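Long-range contacts in 3-hydroxyisobutyrate dehydrogenase (Thermus thermophilus, PDB 2CVZ), which catalyses the NADP-dependent oxidation of 3-hydroxyisobutyrate, probably as a step of valine catabolism: residues V259-L267 with A276-G284; L172-L183 with S207-P215. One frame throughout, in Å; residues are numbered along the deposited sequence.

How the interactions relate
Both contacts lie in the all-helical C-terminal part of the chain, their centres 14 Å apart; helix 160-188 supplies one half of interaction 2 and also carries the last two helices on another part of its surface. Interaction 2 packs one side of that helix against residues 207-215. Interaction 1 joins those last two helices, 251-267 and 276-284. The two contacts meet where Tyr260 OH lies 2.7 Å from Ala173 O, a probable hydrogen bond, and where Leu280 CD2 packs 3.5 Å from Trp177 CZ2. Interaction 2 lies nearer the cofactor: the side chain of Leu213 is about 8 Å from bound NADPH, that of Tyr260 about 13 Å. Both also touch the fourth subunit of the tetramer.

Interaction 1. Residues V259-L267 with A276-G284; sequences VYEMAKREL and ALRLLERWG
Glu266 and Arg282 form the salt bridge between helices 251-267 and 276-284. Arg282 NH2 donates to Glu266 OE2 over 3.2 Å, and NH1 adds a weak bond to the same oxygen. OE2 lies at the edge of the guanidinium, near its plane, but is itself approached from above the carboxylate plane; the two planes are 72° apart. Arg282 reaches it by bending at chi2 (114°) and chi3, which also lays one guanidinium face over Leu279 CD1. The stronger partners of both charges lie across the subunit interface: Glu266 pairs with Arg282 of the second subunit, and Arg282 with Glu266 of that subunit, which also accepts from Trp283 NE1. With an alanine here in place of Glu266, Arg282 of both subunits is likely to be left short of a counter-charge, and the flank of Leu279 now met by CG would be bared.

Inward from the charges, the helices cross at 82° with their axes 9.0 Å apart. Leu279 points CD2 at the backbone of the other helix, 3.7 Å from Ala263 CA, while its CD1 meets Glu266 CG. Small side chains permit the close approach: Ala276 CB touches Ala263 CB at 3.9 Å and Tyr260 CE1 at 3.7 Å. Tyr260 also touches Leu176 on helix 160-188. At the C-terminal end of 259-267, Leu267 is a knob among Ala276, Arg278, Leu279 and Arg282, with CD1 4.0 Å from Ala276 CA. SE of Met262, a selenomethionine, lies at the edge of the Trp283 ring, 4.3 Å from CH2. Apolar packing thus fills the crossing of this helical pair, while its charges, shared with the second subunit, probably link it to subunit assembly.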
loop_
_atom_site.group_PDB
_atom_site.type_symbol
_atom_site.label_atom_id
_atom_site.label_comp_id
_atom_site.label_asym_id
_atom_site.label_seq_id
_atom_site.Cartn_x
_atom_site.Cartn_y
_atom_site.Cartn_z
ATOM N N VAL C 259 4.582 2.310 -7.363
ATOM C CA VAL C 259 6.008 2.202 -7.065
ATOM C C VAL C 259 6.855 2.217 -8.337
ATOM O O VAL C 259 7.932 2.817 -8.360
ATOM C CB VAL C 259 6.340 0.941 -6.211
ATOM C CG1 VAL C 259 5.543 0.981 -4.908
ATOM C CG2 VAL C 259 6.057 -0.334 -6.990
ATOM N N TYR C 260 6.384 1.575 -9.404
ATOM C CA TYR C 260 7.149 1.596 -10.647
ATOM C C TYR C 260 7.104 2.984 -11.272
ATOM O O TYR C 260 8.022 3.372 -11.992
ATOM C CB TYR C 260 6.636 0.534 -11.629
ATOM C CG TYR C 260 7.269 -0.820 -11.382
ATOM C CD1 TYR C 260 8.498 -1.153 -11.957
ATOM C CD2 TYR C 260 6.671 -1.743 -10.526
ATOM C CE1 TYR C 260 9.116 -2.373 -11.680
ATOM C CE2 TYR C 260 7.281 -2.964 -10.241
ATOM C CZ TYR C 260 8.502 -3.270 -10.823
ATOM O OH TYR C 260 9.103 -4.470 -10.540
ATOM N N GLU C 261 6.037 3.738 -11.003
ATOM C CA GLU C 261 5.955 5.100 -11.526
ATOM C C GLU C 261 7.065 5.896 -10.844
ATOM O O GLU C 261 7.731 6.715 -11.477
ATOM C CB GLU C 261 4.602 5.741 -11.210
ATOM C CG GLU C 261 4.477 7.180 -11.731
ATOM C CD GLU C 261 4.349 7.260 -13.247
ATOM O OE1 GLU C 261 4.947 8.173 -13.853
ATOM O OE2 GLU C 261 3.637 6.421 -13.837
HETATM N N MSE C 262 7.255 5.647 -9.550
HETATM C CA MSE C 262 8.299 6.323 -8.780
HETATM C C MSE C 262 9.652 6.020 -9.407
HETATM O O MSE C 262 10.477 6.913 -9.606
HETATM C CB MSE C 262 8.325 5.826 -7.336
HETATM C CG MSE C 262 7.073 6.094 -6.532
HETATM SE SE MSE C 262 7.257 5.288 -4.795
HETATM C CE MSE C 262 5.448 5.602 -4.136
ATOM N N ALA C 263 9.886 4.745 -9.693
ATOM C CA ALA C 263 11.147 4.344 -10.296
ATOM C C ALA C 263 11.344 5.069 -11.626
ATOM O O ALA C 263 12.430 5.577 -11.907
ATOM C CB ALA C 263 11.170 2.832 -10.504
ATOM N N LYS C 264 10.290 5.129 -12.432
ATOM C CA LYS C 264 10.360 5.782 -13.732
ATOM C C LYS C 264 10.693 7.263 -13.598
ATOM O O LYS C 264 11.473 7.807 -14.377
ATOM C CB LYS C 264 9.029 5.625 -14.477
ATOM C CG LYS C 264 8.982 6.342 -15.820
ATOM C CD LYS C 264 7.565 6.384 -16.370
ATOM C CE LYS C 264 7.488 7.221 -17.633
ATOM N NZ LYS C 264 6.080 7.391 -18.103
ATOM N N ARG C 265 10.096 7.913 -12.605
ATOM C CA ARG C 265 10.329 9.336 -12.393
ATOM C C ARG C 265 11.738 9.604 -11.883
ATOM O O ARG C 265 12.317 10.651 -12.166
ATOM C CB ARG C 265 9.307 9.889 -11.400
ATOM C CG ARG C 265 7.864 9.611 -11.796
ATOM C CD ARG C 265 7.128 10.858 -12.249
ATOM N NE ARG C 265 5.806 10.535 -12.784
ATOM C CZ ARG C 265 4.888 11.437 -13.116
ATOM N NH1 ARG C 265 5.138 12.729 -12.961
ATOM N NH2 ARG C 265 3.732 11.052 -13.640
ATOM N N GLU C 266 12.290 8.650 -11.141
ATOM C CA GLU C 266 13.627 8.800 -10.576
ATOM C C GLU C 266 14.767 8.361 -11.488
ATOM O O GLU C 266 15.833 8.981 -11.490
ATOM C CB GLU C 266 13.722 8.025 -9.259
ATOM C CG GLU C 266 12.892 8.619 -8.133
ATOM C CD GLU C 266 13.478 9.913 -7.603
ATOM O OE1 GLU C 266 12.775 10.619 -6.848
ATOM O OE2 GLU C 266 14.646 10.217 -7.933
ATOM N N LEU C 267 14.542 7.307 -12.264
ATOM C CA LEU C 267 15.582 6.773 -13.140
ATOM C C LEU C 267 15.410 7.071 -14.621
ATOM O O LEU C 267 16.350 6.906 -15.403
ATOM C CB LEU C 267 15.676 5.261 -12.949
ATOM C CG LEU C 267 15.834 4.769 -11.512
ATOM C CD1 LEU C 267 15.736 3.260 -11.493
ATOM C CD2 LEU C 267 17.167 5.236 -10.940
ATOM N N ALA C 276 14.699 -0.765 -11.934
ATOM C CA ALA C 276 13.779 -0.204 -10.952
ATOM C C ALA C 276 14.320 -0.528 -9.561
ATOM O O ALA C 276 14.130 0.234 -8.615
ATOM C CB ALA C 276 12.376 -0.796 -11.134
ATOM N N LEU C 277 15.014 -1.658 -9.446
ATOM C CA LEU C 277 15.578 -2.068 -8.168
ATOM C C LEU C 277 16.683 -1.120 -7.705
ATOM O O LEU C 277 17.023 -1.090 -6.525
ATOM C CB LEU C 277 16.101 -3.510 -8.249
ATOM C CG LEU C 277 15.084 -4.589 -7.839
ATOM C CD1 LEU C 277 13.816 -4.442 -8.649
ATOM C CD2 LEU C 277 15.683 -5.977 -8.024
ATOM N N ARG C 278 17.238 -0.345 -8.633
ATOM C CA ARG C 278 18.280 0.615 -8.274
ATOM C C ARG C 278 17.713 1.630 -7.284
ATOM O O ARG C 278 18.437 2.163 -6.443
ATOM C CB ARG C 278 18.791 1.364 -9.508
ATOM C CG ARG C 278 19.797 0.616 -10.370
ATOM C CD ARG C 278 20.282 1.544 -11.479
ATOM N NE ARG C 278 21.253 0.938 -12.385
ATOM C CZ ARG C 278 22.519 0.680 -12.072
ATOM N NH1 ARG C 278 22.986 0.968 -10.866
ATOM N NH2 ARG C 278 23.325 0.146 -12.978
ATOM N N LEU C 279 16.415 1.903 -7.394
ATOM C CA LEU C 279 15.763 2.850 -6.494
ATOM C C LEU C 279 15.799 2.314 -5.069
ATOM O O LEU C 279 16.008 3.065 -4.112
ATOM C CB LEU C 279 14.314 3.092 -6.929
ATOM C CG LEU C 279 13.514 4.098 -6.094
ATOM C CD1 LEU C 279 14.273 5.417 -6.002
ATOM C CD2 LEU C 279 12.144 4.308 -6.726
ATOM N N LEU C 280 15.599 1.007 -4.928
ATOM C CA LEU C 280 15.627 0.370 -3.618
ATOM C C LEU C 280 17.053 0.380 -3.075
ATOM O O LEU C 280 17.268 0.543 -1.872
ATOM C CB LEU C 280 15.109 -1.070 -3.714
ATOM C CG LEU C 280 13.627 -1.204 -4.074
ATOM C CD1 LEU C 280 13.276 -2.667 -4.316
ATOM C CD2 LEU C 280 12.780 -0.623 -2.943
ATOM N N GLU C 281 18.026 0.206 -3.963
ATOM C CA GLU C 281 19.428 0.213 -3.553
ATOM C C GLU C 281 19.789 1.627 -3.124
ATOM O O GLU C 281 20.560 1.827 -2.184
ATOM C CB GLU C 281 20.328 -0.221 -4.708
ATOM C CG GLU C 281 20.021 -1.611 -5.236
ATOM C CD GLU C 281 20.997 -2.048 -6.311
ATOM O OE1 GLU C 281 21.261 -1.247 -7.234
ATOM O OE2 GLU C 281 21.494 -3.193 -6.237
ATOM N N ARG C 282 19.223 2.602 -3.830
ATOM C CA ARG C 282 19.444 4.011 -3.527
ATOM C C ARG C 282 19.008 4.281 -2.091
ATOM O O ARG C 282 19.790 4.763 -1.270
ATOM C CB ARG C 282 18.630 4.884 -4.493
ATOM C CG ARG C 282 18.240 6.254 -3.950
ATOM C CD ARG C 282 18.915 7.374 -4.713
ATOM N NE ARG C 282 18.485 7.461 -6.107
ATOM C CZ ARG C 282 17.384 8.082 -6.525
ATOM N NH1 ARG C 282 16.579 8.680 -5.659
ATOM N NH2 ARG C 282 17.100 8.120 -7.820
ATOM N N TRP C 283 17.755 3.961 -1.791
ATOM C CA TRP C 283 17.217 4.176 -0.454
ATOM C C TRP C 283 17.937 3.346 0.600
ATOM O O TRP C 283 18.228 3.831 1.690
ATOM C CB TRP C 283 15.722 3.841 -0.413
ATOM C CG TRP C 283 14.864 4.717 -1.267
ATOM C CD1 TRP C 283 15.086 6.027 -1.589
ATOM C CD2 TRP C 283 13.603 4.369 -1.850
ATOM N NE1 TRP C 283 14.039 6.516 -2.337
ATOM C CE2 TRP C 283 13.114 5.520 -2.510
ATOM C CE3 TRP C 283 12.836 3.196 -1.876
ATOM C CZ2 TRP C 283 11.893 5.532 -3.188
ATOM C CZ3 TRP C 283 11.619 3.209 -2.551
ATOM C CH2 TRP C 283 11.161 4.371 -3.198
ATOM N N GLY C 284 18.222 2.093 0.267
ATOM C CA GLY C 284 18.888 1.211 1.206
ATOM C C GLY C 284 20.333 1.564 1.491
ATOM O O GLY C 284 20.862 1.200 2.537
#

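Interaction 2. Residues L172-L183 with S207-P215; sequences LAVNLWAAGEGL and SNATENLIP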
loop_
_atom_site.group_PDB
_atom_site.type_symbol
_atom_site.label_atom_id
_atom_site.label_comp_id
_atom_site.label_asym_id
_atom_site.label_seq_id
_atom_site.Cartn_x
_atom_site.Cartn_y
_atom_site.Cartn_z
ATOM N N LEU C 172 4.745 -9.863 -13.105
ATOM C CA LEU C 172 6.201 -9.783 -13.179
ATOM C C LEU C 172 6.670 -8.597 -12.331
ATOM O O LEU C 172 7.609 -8.715 -11.541
ATOM C CB LEU C 172 6.646 -9.605 -14.639
ATOM C CG LEU C 172 8.116 -9.310 -14.979
ATOM C CD1 LEU C 172 8.415 -7.848 -14.743
ATOM C CD2 LEU C 172 9.043 -10.197 -14.155
ATOM N N ALA C 173 5.996 -7.461 -12.489
ATOM C CA ALA C 173 6.344 -6.251 -11.746
ATOM C C ALA C 173 6.308 -6.481 -10.237
ATOM O O ALA C 173 7.249 -6.135 -9.519
ATOM C CB ALA C 173 5.394 -5.110 -12.131
ATOM N N VAL C 174 5.219 -7.060 -9.752
ATOM C CA VAL C 174 5.093 -7.337 -8.329
ATOM C C VAL C 174 6.162 -8.317 -7.857
ATOM O O VAL C 174 6.819 -8.099 -6.839
ATOM C CB VAL C 174 3.706 -7.923 -8.002
ATOM C CG1 VAL C 174 3.703 -8.484 -6.594
ATOM C CG2 VAL C 174 2.645 -6.848 -8.136
ATOM N N ASN C 175 6.335 -9.404 -8.599
ATOM C CA ASN C 175 7.321 -10.409 -8.226
ATOM C C ASN C 175 8.717 -9.813 -8.122
ATOM O O ASN C 175 9.436 -10.052 -7.152
ATOM C CB ASN C 175 7.331 -11.547 -9.247
ATOM C CG ASN C 175 6.010 -12.292 -9.307
ATOM O OD1 ASN C 175 5.139 -12.116 -8.451
ATOM N ND2 ASN C 175 5.858 -13.141 -10.315
ATOM N N LEU C 176 9.085 -9.029 -9.130
ATOM C CA LEU C 176 10.400 -8.406 -9.191
ATOM C C LEU C 176 10.642 -7.386 -8.086
ATOM O O LEU C 176 11.696 -7.386 -7.453
ATOM C CB LEU C 176 10.584 -7.744 -10.559
ATOM C CG LEU C 176 11.853 -6.924 -10.806
ATOM C CD1 LEU C 176 13.092 -7.802 -10.660
ATOM C CD2 LEU C 176 11.791 -6.331 -12.206
ATOM N N TRP C 177 9.666 -6.517 -7.851
ATOM C CA TRP C 177 9.813 -5.493 -6.826
ATOM C C TRP C 177 9.850 -6.067 -5.414
ATOM O O TRP C 177 10.696 -5.682 -4.611
ATOM C CB TRP C 177 8.691 -4.459 -6.947
ATOM C CG TRP C 177 8.822 -3.329 -5.968
ATOM C CD1 TRP C 177 8.376 -3.304 -4.677
ATOM C CD2 TRP C 177 9.472 -2.073 -6.192
ATOM N NE1 TRP C 177 8.705 -2.112 -4.086
ATOM C CE2 TRP C 177 9.379 -1.336 -4.992
ATOM C CE3 TRP C 177 10.126 -1.499 -7.292
ATOM C CZ2 TRP C 177 9.914 -0.051 -4.857
ATOM C CZ3 TRP C 177 10.660 -0.218 -7.157
ATOM C CH2 TRP C 177 10.549 0.489 -5.946
ATOM N N ALA C 178 8.940 -6.990 -5.111
ATOM C CA ALA C 178 8.899 -7.594 -3.784
ATOM C C ALA C 178 10.207 -8.315 -3.494
ATOM O O ALA C 178 10.730 -8.254 -2.380
ATOM C CB ALA C 178 7.726 -8.566 -3.675
ATOM N N ALA C 179 10.731 -9.013 -4.497
ATOM C CA ALA C 179 11.992 -9.721 -4.324
ATOM C C ALA C 179 13.057 -8.681 -3.974
ATOM O O ALA C 179 13.915 -8.917 -3.123
ATOM C CB ALA C 179 12.362 -10.451 -5.600
ATOM N N GLY C 180 12.981 -7.529 -4.634
ATOM C CA GLY C 180 13.922 -6.453 -4.379
ATOM C C GLY C 180 13.842 -5.965 -2.944
ATOM O O GLY C 180 14.870 -5.806 -2.277
ATOM N N GLU C 181 12.629 -5.719 -2.457
ATOM C CA GLU C 181 12.451 -5.263 -1.080
ATOM C C GLU C 181 13.047 -6.297 -0.126
ATOM O O GLU C 181 13.777 -5.958 0.805
ATOM C CB GLU C 181 10.962 -5.080 -0.744
ATOM C CG GLU C 181 10.230 -3.994 -1.544
ATOM C CD GLU C 181 8.774 -3.830 -1.108
ATOM O OE1 GLU C 181 8.276 -4.692 -0.354
ATOM O OE2 GLU C 181 8.123 -2.845 -1.526
ATOM N N GLY C 182 12.730 -7.566 -0.367
ATOM C CA GLY C 182 13.231 -8.631 0.483
ATOM C C GLY C 182 14.740 -8.791 0.453
ATOM O O GLY C 182 15.378 -8.926 1.501
ATOM N N LEU C 183 15.315 -8.780 -0.744
ATOM C CA LEU C 183 16.760 -8.930 -0.887
ATOM C C LEU C 183 17.502 -7.749 -0.277
ATOM O O LEU C 183 18.570 -7.914 0.308
ATOM C CB LEU C 183 17.133 -9.076 -2.363
ATOM C CG LEU C 183 16.729 -10.420 -2.975
ATOM C CD1 LEU C 183 16.868 -10.385 -4.486
ATOM C CD2 LEU C 183 17.600 -11.510 -2.376
ATOM N N SER C 207 10.371 -17.189 -8.563
ATOM C CA SER C 207 9.587 -16.642 -9.657
ATOM C C SER C 207 10.555 -16.430 -10.809
ATOM O O SER C 207 11.768 -16.511 -10.623
ATOM C CB SER C 207 8.961 -15.303 -9.261
ATOM O OG SER C 207 9.962 -14.327 -9.018
ATOM N N ASN C 208 10.027 -16.168 -11.998
ATOM C CA ASN C 208 10.888 -15.918 -13.142
ATOM C C ASN C 208 11.814 -14.749 -12.803
ATOM O O ASN C 208 12.955 -14.695 -13.256
ATOM C CB ASN C 208 10.046 -15.575 -14.373
ATOM C CG ASN C 208 10.867 -14.937 -15.481
ATOM O OD1 ASN C 208 11.777 -15.555 -16.031
ATOM N ND2 ASN C 208 10.553 -13.689 -15.804
ATOM N N ALA C 209 11.318 -13.815 -11.994
ATOM C CA ALA C 209 12.109 -12.652 -11.602
ATOM C C ALA C 209 13.347 -13.036 -10.793
ATOM O O ALA C 209 14.442 -12.534 -11.052
ATOM C CB ALA C 209 11.247 -11.674 -10.798
ATOM N N THR C 210 13.181 -13.917 -9.811
ATOM C CA THR C 210 14.311 -14.333 -8.989
ATOM C C THR C 210 15.199 -15.345 -9.710
ATOM O O THR C 210 16.393 -15.439 -9.435
ATOM C CB THR C 210 13.854 -14.969 -7.651
ATOM O OG1 THR C 210 13.104 -16.164 -7.909
ATOM C CG2 THR C 210 12.997 -13.991 -6.861
ATOM N N GLU C 211 14.612 -16.089 -10.638
ATOM C CA GLU C 211 15.359 -17.111 -11.363
ATOM C C GLU C 211 16.159 -16.608 -12.558
ATOM O O GLU C 211 17.323 -16.974 -12.724
ATOM C CB GLU C 211 14.413 -18.205 -11.872
ATOM C CG GLU C 211 13.571 -18.897 -10.818
ATOM C CD GLU C 211 12.575 -19.875 -11.427
ATOM O OE1 GLU C 211 11.739 -19.443 -12.254
ATOM O OE2 GLU C 211 12.625 -21.074 -11.080
ATOM N N ASN C 212 15.542 -15.763 -13.378
ATOM C CA ASN C 212 16.187 -15.302 -14.603
ATOM C C ASN C 212 16.465 -13.820 -14.815
ATOM O O ASN C 212 16.961 -13.444 -15.881
ATOM C CB ASN C 212 15.378 -15.816 -15.793
ATOM C CG ASN C 212 15.041 -17.291 -15.668
ATOM O OD1 ASN C 212 15.930 -18.127 -15.516
ATOM N ND2 ASN C 212 13.754 -17.615 -15.724
ATOM N N LEU C 213 16.153 -12.978 -13.837
ATOM C CA LEU C 213 16.398 -11.549 -14.003
ATOM C C LEU C 213 17.357 -10.957 -12.982
ATOM O O LEU C 213 18.364 -10.354 -13.343
ATOM C CB LEU C 213 15.078 -10.771 -13.961
ATOM C CG LEU C 213 14.083 -11.001 -15.101
ATOM C CD1 LEU C 213 12.838 -10.149 -14.875
ATOM C CD2 LEU C 213 14.729 -10.636 -16.427
ATOM N N ILE C 214 17.042 -11.134 -11.701
ATOM C CA ILE C 214 17.864 -10.578 -10.638
ATOM C C ILE C 214 19.292 -11.123 -10.564
ATOM O O ILE C 214 20.247 -10.356 -10.469
ATOM C CB ILE C 214 17.160 -10.748 -9.272
ATOM C CG1 ILE C 214 15.808 -10.021 -9.304
ATOM C CG2 ILE C 214 18.029 -10.185 -8.159
ATOM C CD1 ILE C 214 14.978 -10.169 -8.038
ATOM N N PRO C 215 19.460 -12.453 -10.603
ATOM C CA PRO C 215 20.824 -12.985 -10.529
ATOM C C PRO C 215 21.702 -12.525 -11.689
ATOM O O PRO C 215 22.858 -12.150 -11.494
ATOM C CB PRO C 215 20.610 -14.499 -10.555
ATOM C CG PRO C 215 19.248 -14.673 -9.968
ATOM C CD PRO C 215 18.471 -13.544 -10.605
HETATM O O HOH W 1 7.909 -13.664 -12.461
#
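Leu176 sets CG opposite its backbone N (chi1 175°), carrying CD1 to Ile214, whose own CG1 lies opposite the carbonyl carbon (chi1 -60°); Leu176 CD1 and Ile214 CG1 meet at 3.8 Å. This is helix-against-helix packing in the all-helical C-terminal domain that follows the Rossmann-type NADP-binding domain, as in the 6-phosphogluconate dehydrogenase-like family: the long helix 160-188 meets the short helix 208-212 at 63°, with axes 8.8 Å apart, and helix 214-219 starts just after Leu213. The branches of Ile214 divide the work. CD1 sits 3.6 Å from Ala179 CB, and CG2 meets Leu183 CD1, the two side chains reaching toward each other tip to tip.

Ala209 is where the backbones come closest. Its CB lies 3.7 Å from Leu176 CA, resting on the helix backbone itself. Beside it, Ala179 CB also receives Thr210 CG2, and Leu172 CD2 reaches Leu213 CD1 at 3.9 Å and the amide end of Asn208. A capping box starts helix 208-212: Ser207 N donates to Thr210 OG1, and Thr210 N returns a weak bond to Ser207 OG. Thr210 OG1 is also hydrogen-bonded to Asn201.

No direct hydrogen bond crosses this contact, but one water does, accepting from Asn175 ND2 at 3.0 Å and, weakly, from Ala209 N at 3.4 Å.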